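Local coordinates for protein Tubulin/ftsz, gtpase (Methanosaeta thermophila, PDB 3ZID) that binds GTP, probably hydrolyses it as a tubulin-like cytoskeletal protein, and is probably involved in controlling the shape of archaeal cells, at residues N194-Q199 with G258-A263; L202-A207 with L317-L322. One frame throughout, in Å; residues are numbered along the deposited sequence.

Contact 1 of 2, residues N194-Q199 with G258-A263; sequences NTMVAQ and GLLYPA. With GDP (guanosine-5'-diphosphate), chain C.
Leu260 pushes its forked end against the flank of helix 186-210, overlapping Met196 with one methyl and lying near Val197 with the other. This is the central helix of the tubulin/FtsZ fold, which runs from the nucleotide pocket between the GTPase domain and the second domain. CD2 of Leu260 comes up to CB of Met196 at 4.1 Å, and the bend at chi3 (64°) brings Met196 CE back to 4.3 Å from the same CD2; Leu260 CD1 stands 4.4 Å from CG2 of Val197. The contact is small, 143 Å² in all. Leu260 reaches it as a nearly straight arm, its CG anti to the carbonyl carbon (chi1 -67°). The loop that carries it is held at the seam of the two sheets: backbone hydrogen bonds tie Leu260 to Asp175, at the edge of the parallel sheet, and to Leu234 of the mixed sheet. Gly258 O adds a hydrogen bond from Arg200 NH1, further along the same helix.

Two and three residues before Met196 and Val197, Asn194, part of the experimentally established GTP site, reads the guanine of the bound GDP. Its amide lies almost in one plane with the base. OD1 accepts a hydrogen bond from GDP N1 at 2.6 Å and a second, weak one from GDP N2 at 3.2 Å, two donors that adenine would not offer. Beside it, Asn194 ND2 gives a nearly straight hydrogen bond to GDP O6, 2.9 Å long with an angle of 171° at the hydrogen.

Contact 2 of 2, residues L202-A207 with L317-L322; sequences LFLIEA and LSVLSL
The central helix of the tubulin/FtsZ fold, 186-210, packs here on the mixed sheet of the second domain through strand 315-322, one of the two inner strands of that sheet. The short segments cross almost at a right angle, 93°, with their axes 9.5 Å apart, and the contact gathers at the beginning of 317-322. CB of Leu317 lies over one face of the Phe203 ring, 3.8 Å from the centroid, in a CH-pi contact displaced toward the rim; CE2 is the nearest ring carbon, 3.5 Å from CB. The two side chains slide past each other in opposite directions, and the ring meets the root of Leu317 while its branched end travels on to the helix. CD2 settles against the helix backbone, 3.7 Å from CA of Leu204: CG is anti to the backbone N (chi1 177°), and chi2 of 81° turns CD2 onto Leu204. Two residues on, from the same side of the strand, Val319 offers CG2 to CD1 of Leu204 at 4.1 Å, the two side chains meeting roughly crosswise.

Phe221 of helix 219-225 touches both Leu204 and Val319, and Leu204 also meets Phe107 of the GTPase sheet. The ring of Phe203 has a cation-pi partner in Arg315, and Glu206 forms a salt bridge with Lys310. Between the two segments themselves, all the touching side chains are buried and apolar, which implies that helix and strand are held by burial of hydrocarbon and van der Waals contact, with a CH-pi contact at the Phe203 ring.

Overall arrangement
Both contacts use helix 186-210, contact 1 on the part next to the nucleotide and contact 2 further along, their centres 11 Å apart. All four touching residues of contact 2 are buried, whereas Met196 of contact 1 is partly exposed. Contact 1 joins the helix to a loop and combines sparse aliphatic packing with the polar recognition of guanine; contact 2 joins it to a strand, is larger and wholly apolar, and lies away from the nucleotide site. Their segments alternate along the chain. Loop and strand are packed on each other through residues that do not touch the helix segments: CD2 of Leu259 meets CD1 of Leu320 at 3.6 Å, and Tyr261 and Ala263 both lean on Leu322.

Contact 1 of 2, residues N194-Q199 with G258-A263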
loop_
_atom_site.group_PDB
_atom_site.type_symbol
_atom_site.label_atom_id
_atom_site.label_comp_id
_atom_site.label_asym_id
_atom_site.label_seq_id
_atom_site.Cartn_x
_atom_site.Cartn_y
_atom_site.Cartn_z
ATOM N N ASN A 194 6.702 0.182 -8.101
ATOM C CA ASN A 194 7.061 1.334 -7.288
ATOM C C ASN A 194 6.822 2.630 -8.078
ATOM O O ASN A 194 6.336 3.621 -7.536
ATOM C CB ASN A 194 8.528 1.270 -6.825
ATOM C CG ASN A 194 8.827 0.091 -5.926
ATOM O OD1 ASN A 194 7.931 -0.641 -5.496
ATOM N ND2 ASN A 194 10.114 -0.118 -5.656
ATOM N N THR A 195 7.151 2.605 -9.363
ATOM C CA THR A 195 6.934 3.776 -10.211
ATOM C C THR A 195 5.450 4.109 -10.325
ATOM O O THR A 195 5.076 5.275 -10.269
ATOM C CB THR A 195 7.555 3.578 -11.614
ATOM O OG1 THR A 195 8.974 3.531 -11.485
ATOM C CG2 THR A 195 7.170 4.714 -12.599
ATOM N N MET A 196 4.610 3.083 -10.447
ATOM C CA MET A 196 3.163 3.279 -10.549
ATOM C C MET A 196 2.589 3.821 -9.252
ATOM O O MET A 196 1.704 4.674 -9.274
ATOM C CB MET A 196 2.447 1.964 -10.916
ATOM C CG MET A 196 2.797 1.416 -12.287
ATOM S SD MET A 196 2.103 -0.215 -12.581
ATOM C CE MET A 196 0.359 0.158 -12.540
ATOM N N VAL A 197 3.088 3.325 -8.118
ATOM C CA VAL A 197 2.577 3.781 -6.830
ATOM C C VAL A 197 2.939 5.243 -6.648
ATOM O O VAL A 197 2.095 6.066 -6.350
ATOM C CB VAL A 197 3.166 2.988 -5.643
ATOM C CG1 VAL A 197 2.649 3.578 -4.316
ATOM C CG2 VAL A 197 2.768 1.511 -5.746
ATOM N N ALA A 198 4.215 5.548 -6.841
ATOM C CA ALA A 198 4.722 6.900 -6.683
ATOM C C ALA A 198 3.990 7.882 -7.602
ATOM O O ALA A 198 3.656 8.994 -7.207
ATOM C CB ALA A 198 6.212 6.921 -6.939
ATOM N N GLN A 199 3.748 7.463 -8.834
ATOM C CA GLN A 199 3.084 8.332 -9.802
ATOM C C GLN A 199 1.698 8.689 -9.309
ATOM O O GLN A 199 1.304 9.864 -9.300
ATOM C CB GLN A 199 2.967 7.616 -11.134
ATOM C CG GLN A 199 2.516 8.474 -12.286
ATOM C CD GLN A 199 2.639 7.719 -13.608
ATOM O OE1 GLN A 199 2.520 6.486 -13.647
ATOM N NE2 GLN A 199 2.893 8.447 -14.686
ATOM N N GLY A 258 -6.207 -0.765 -14.624
ATOM C CA GLY A 258 -5.854 0.605 -14.264
ATOM C C GLY A 258 -5.581 0.771 -12.764
ATOM O O GLY A 258 -5.015 1.780 -12.331
ATOM N N LEU A 259 -6.018 -0.215 -11.976
ATOM C CA LEU A 259 -5.958 -0.181 -10.514
ATOM C C LEU A 259 -4.664 -0.792 -9.937
ATOM O O LEU A 259 -4.021 -1.600 -10.590
ATOM C CB LEU A 259 -7.166 -0.915 -9.936
ATOM C CG LEU A 259 -8.528 -0.365 -10.377
ATOM C CD1 LEU A 259 -9.636 -1.271 -9.862
ATOM C CD2 LEU A 259 -8.742 1.066 -9.929
ATOM N N LEU A 260 -4.287 -0.412 -8.715
ATOM C CA LEU A 260 -3.110 -0.997 -8.063
ATOM C C LEU A 260 -3.467 -2.346 -7.400
ATOM O O LEU A 260 -2.595 -3.170 -7.077
ATOM C CB LEU A 260 -2.542 -0.031 -7.028
ATOM C CG LEU A 260 -1.929 1.263 -7.563
ATOM C CD1 LEU A 260 -1.541 2.131 -6.400
ATOM C CD2 LEU A 260 -0.705 0.966 -8.424
ATOM N N TYR A 261 -4.766 -2.564 -7.247
ATOM C CA TYR A 261 -5.327 -3.759 -6.672
ATOM C C TYR A 261 -6.536 -4.074 -7.553
ATOM O O TYR A 261 -7.340 -3.195 -7.802
ATOM C CB TYR A 261 -5.744 -3.487 -5.215
ATOM C CG TYR A 261 -6.542 -4.619 -4.575
ATOM C CD1 TYR A 261 -7.926 -4.667 -4.680
ATOM C CD2 TYR A 261 -5.904 -5.643 -3.874
ATOM C CE1 TYR A 261 -8.653 -5.699 -4.099
ATOM C CE2 TYR A 261 -6.624 -6.675 -3.292
ATOM C CZ TYR A 261 -7.991 -6.697 -3.407
ATOM O OH TYR A 261 -8.697 -7.724 -2.838
ATOM N N PRO A 262 -6.677 -5.334 -8.003
ATOM C CA PRO A 262 -7.697 -5.702 -8.999
ATOM C C PRO A 262 -9.134 -5.760 -8.477
ATOM O O PRO A 262 -9.766 -6.816 -8.565
ATOM C CB PRO A 262 -7.268 -7.108 -9.437
ATOM C CG PRO A 262 -6.561 -7.669 -8.260
ATOM C CD PRO A 262 -5.845 -6.489 -7.615
ATOM N N ALA A 263 -9.652 -4.649 -7.966
ATOM C CA ALA A 263 -11.069 -4.574 -7.606
ATOM C C ALA A 263 -11.932 -4.584 -8.873
ATOM O O ALA A 263 -11.535 -4.082 -9.925
ATOM C CB ALA A 263 -11.354 -3.345 -6.777
HETATM P PB GDP C . 11.013 -5.612 5.476
HETATM O O1B GDP C . 9.819 -4.751 5.852
HETATM O O2B GDP C . 12.182 -4.731 5.081
HETATM O O3B GDP C . 11.376 -6.472 6.674
HETATM O O3A GDP C . 10.603 -6.611 4.289
HETATM P PA GDP C . 10.179 -6.105 2.825
HETATM O O1A GDP C . 11.239 -6.420 1.828
HETATM O O2A GDP C . 9.761 -4.651 2.783
HETATM O "O5'" GDP C . 8.878 -6.997 2.620
HETATM C "C5'" GDP C . 8.905 -8.043 1.662
HETATM C "C4'" GDP C . 7.645 -7.925 0.816
HETATM O "O4'" GDP C . 7.713 -6.696 0.092
HETATM C "C3'" GDP C . 7.627 -9.038 -0.196
HETATM O "O3'" GDP C . 6.258 -9.271 -0.518
HETATM C "C2'" GDP C . 8.349 -8.423 -1.364
HETATM O "O2'" GDP C . 7.910 -9.032 -2.573
HETATM C "C1'" GDP C . 7.885 -6.982 -1.300
HETATM N N9 GDP C . 8.851 -5.993 -1.779
HETATM C C8 GDP C . 10.133 -5.845 -1.392
HETATM N N7 GDP C . 10.692 -4.776 -2.009
HETATM C C5 GDP C . 9.742 -4.237 -2.802
HETATM C C6 GDP C . 9.648 -3.090 -3.708
HETATM O O6 GDP C . 10.636 -2.372 -3.912
HETATM N N1 GDP C . 8.485 -2.865 -4.317
HETATM C C2 GDP C . 7.409 -3.640 -4.128
HETATM N N2 GDP C . 6.278 -3.337 -4.798
HETATM N N3 GDP C . 7.401 -4.718 -3.306
HETATM C C4 GDP C . 8.526 -5.037 -2.630
#

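Contact 2 of 2, residues L202-A207 with L317-L322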
loop_
_atom_site.group_PDB
_atom_site.type_symbol
_atom_site.label_atom_id
_atom_site.label_comp_id
_atom_site.label_asym_id
_atom_site.label_seq_id
_atom_site.Cartn_x
_atom_site.Cartn_y
_atom_site.Cartn_z
ATOM N N LEU A 202 1.807 10.995 -6.027
ATOM C CA LEU A 202 2.169 12.359 -6.397
ATOM C C LEU A 202 1.015 13.080 -7.083
ATOM O O LEU A 202 0.761 14.253 -6.812
ATOM C CB LEU A 202 3.426 12.365 -7.258
ATOM C CG LEU A 202 4.675 12.132 -6.404
ATOM C CD1 LEU A 202 5.882 11.884 -7.290
ATOM C CD2 LEU A 202 4.892 13.347 -5.480
ATOM N N PHE A 203 0.298 12.369 -7.940
ATOM C CA PHE A 203 -0.896 12.911 -8.582
ATOM C C PHE A 203 -1.920 13.227 -7.467
ATOM O O PHE A 203 -2.505 14.311 -7.437
ATOM C CB PHE A 203 -1.431 11.881 -9.597
ATOM C CG PHE A 203 -2.561 12.370 -10.482
ATOM C CD1 PHE A 203 -3.101 13.630 -10.345
ATOM C CD2 PHE A 203 -3.069 11.542 -11.473
ATOM C CE1 PHE A 203 -4.148 14.059 -11.177
ATOM C CE2 PHE A 203 -4.107 11.955 -12.301
ATOM C CZ PHE A 203 -4.652 13.218 -12.143
ATOM N N LEU A 204 -2.131 12.288 -6.550
ATOM C CA LEU A 204 -3.074 12.497 -5.439
ATOM C C LEU A 204 -2.755 13.752 -4.601
ATOM O O LEU A 204 -3.637 14.550 -4.294
ATOM C CB LEU A 204 -3.108 11.271 -4.539
ATOM C CG LEU A 204 -3.983 11.347 -3.278
ATOM C CD1 LEU A 204 -5.437 11.643 -3.640
ATOM C CD2 LEU A 204 -3.859 10.044 -2.460
ATOM N N ILE A 205 -1.490 13.910 -4.238
ATOM C CA ILE A 205 -1.047 15.057 -3.478
ATOM C C ILE A 205 -1.258 16.355 -4.259
ATOM O O ILE A 205 -1.798 17.313 -3.728
ATOM C CB ILE A 205 0.433 14.893 -3.102
ATOM C CG1 ILE A 205 0.580 13.790 -2.050
ATOM C CG2 ILE A 205 1.008 16.200 -2.570
ATOM C CD1 ILE A 205 1.959 13.173 -2.015
ATOM N N GLU A 206 -0.871 16.358 -5.532
ATOM C CA GLU A 206 -1.095 17.511 -6.417
ATOM C C GLU A 206 -2.572 17.911 -6.489
ATOM O O GLU A 206 -2.918 19.072 -6.311
ATOM C CB GLU A 206 -0.550 17.225 -7.820
ATOM C CG GLU A 206 -0.538 18.456 -8.731
ATOM C CD GLU A 206 0.311 18.268 -9.976
ATOM O OE1 GLU A 206 0.139 17.248 -10.677
ATOM O OE2 GLU A 206 1.149 19.151 -10.249
ATOM N N ALA A 207 -3.432 16.931 -6.722
ATOM C CA ALA A 207 -4.865 17.145 -6.777
ATOM C C ALA A 207 -5.369 17.755 -5.478
ATOM O O ALA A 207 -6.068 18.767 -5.497
ATOM C CB ALA A 207 -5.590 15.834 -7.044
ATOM N N LEU A 317 -7.142 10.179 -12.137
ATOM C CA LEU A 317 -6.880 9.421 -10.935
ATOM C C LEU A 317 -8.198 9.050 -10.288
ATOM O O LEU A 317 -9.070 9.881 -10.093
ATOM C CB LEU A 317 -6.037 10.233 -9.959
ATOM C CG LEU A 317 -5.770 9.520 -8.622
ATOM C CD1 LEU A 317 -4.645 8.561 -8.785
ATOM C CD2 LEU A 317 -5.435 10.542 -7.556
ATOM N N SER A 318 -8.327 7.789 -9.928
ATOM C CA SER A 318 -9.489 7.353 -9.182
ATOM C C SER A 318 -9.068 6.849 -7.799
ATOM O O SER A 318 -8.094 6.107 -7.656
ATOM C CB SER A 318 -10.236 6.269 -9.965
ATOM O OG SER A 318 -9.385 5.163 -10.233
ATOM N N VAL A 319 -9.785 7.289 -6.781
ATOM C CA VAL A 319 -9.548 6.800 -5.434
ATOM C C VAL A 319 -10.780 5.999 -5.135
ATOM O O VAL A 319 -11.876 6.531 -5.144
ATOM C CB VAL A 319 -9.373 7.936 -4.400
ATOM C CG1 VAL A 319 -9.065 7.352 -3.000
ATOM C CG2 VAL A 319 -8.269 8.936 -4.862
ATOM N N LEU A 320 -10.597 4.705 -4.915
ATOM C CA LEU A 320 -11.711 3.789 -4.687
ATOM C C LEU A 320 -11.714 3.312 -3.250
ATOM O O LEU A 320 -10.666 3.117 -2.647
ATOM C CB LEU A 320 -11.589 2.555 -5.564
ATOM C CG LEU A 320 -11.668 2.747 -7.068
ATOM C CD1 LEU A 320 -11.624 1.380 -7.742
ATOM C CD2 LEU A 320 -12.942 3.492 -7.417
ATOM N N SER A 321 -12.911 3.162 -2.713
ATOM C CA SER A 321 -13.147 2.539 -1.430
ATOM C C SER A 321 -13.903 1.232 -1.662
ATOM O O SER A 321 -14.874 1.216 -2.414
ATOM C CB SER A 321 -13.994 3.495 -0.579
ATOM O OG SER A 321 -14.421 2.903 0.627
ATOM N N LEU A 322 -13.491 0.146 -1.005
ATOM C CA LEU A 322 -14.094 -1.171 -1.258
ATOM C C LEU A 322 -15.225 -1.498 -0.289
ATOM O O LEU A 322 -15.132 -1.189 0.899
ATOM C CB LEU A 322 -13.033 -2.274 -1.184
ATOM C CG LEU A 322 -11.908 -2.064 -2.201
ATOM C CD1 LEU A 322 -10.897 -3.207 -2.152
ATOM C CD2 LEU A 322 -12.496 -1.871 -3.624
#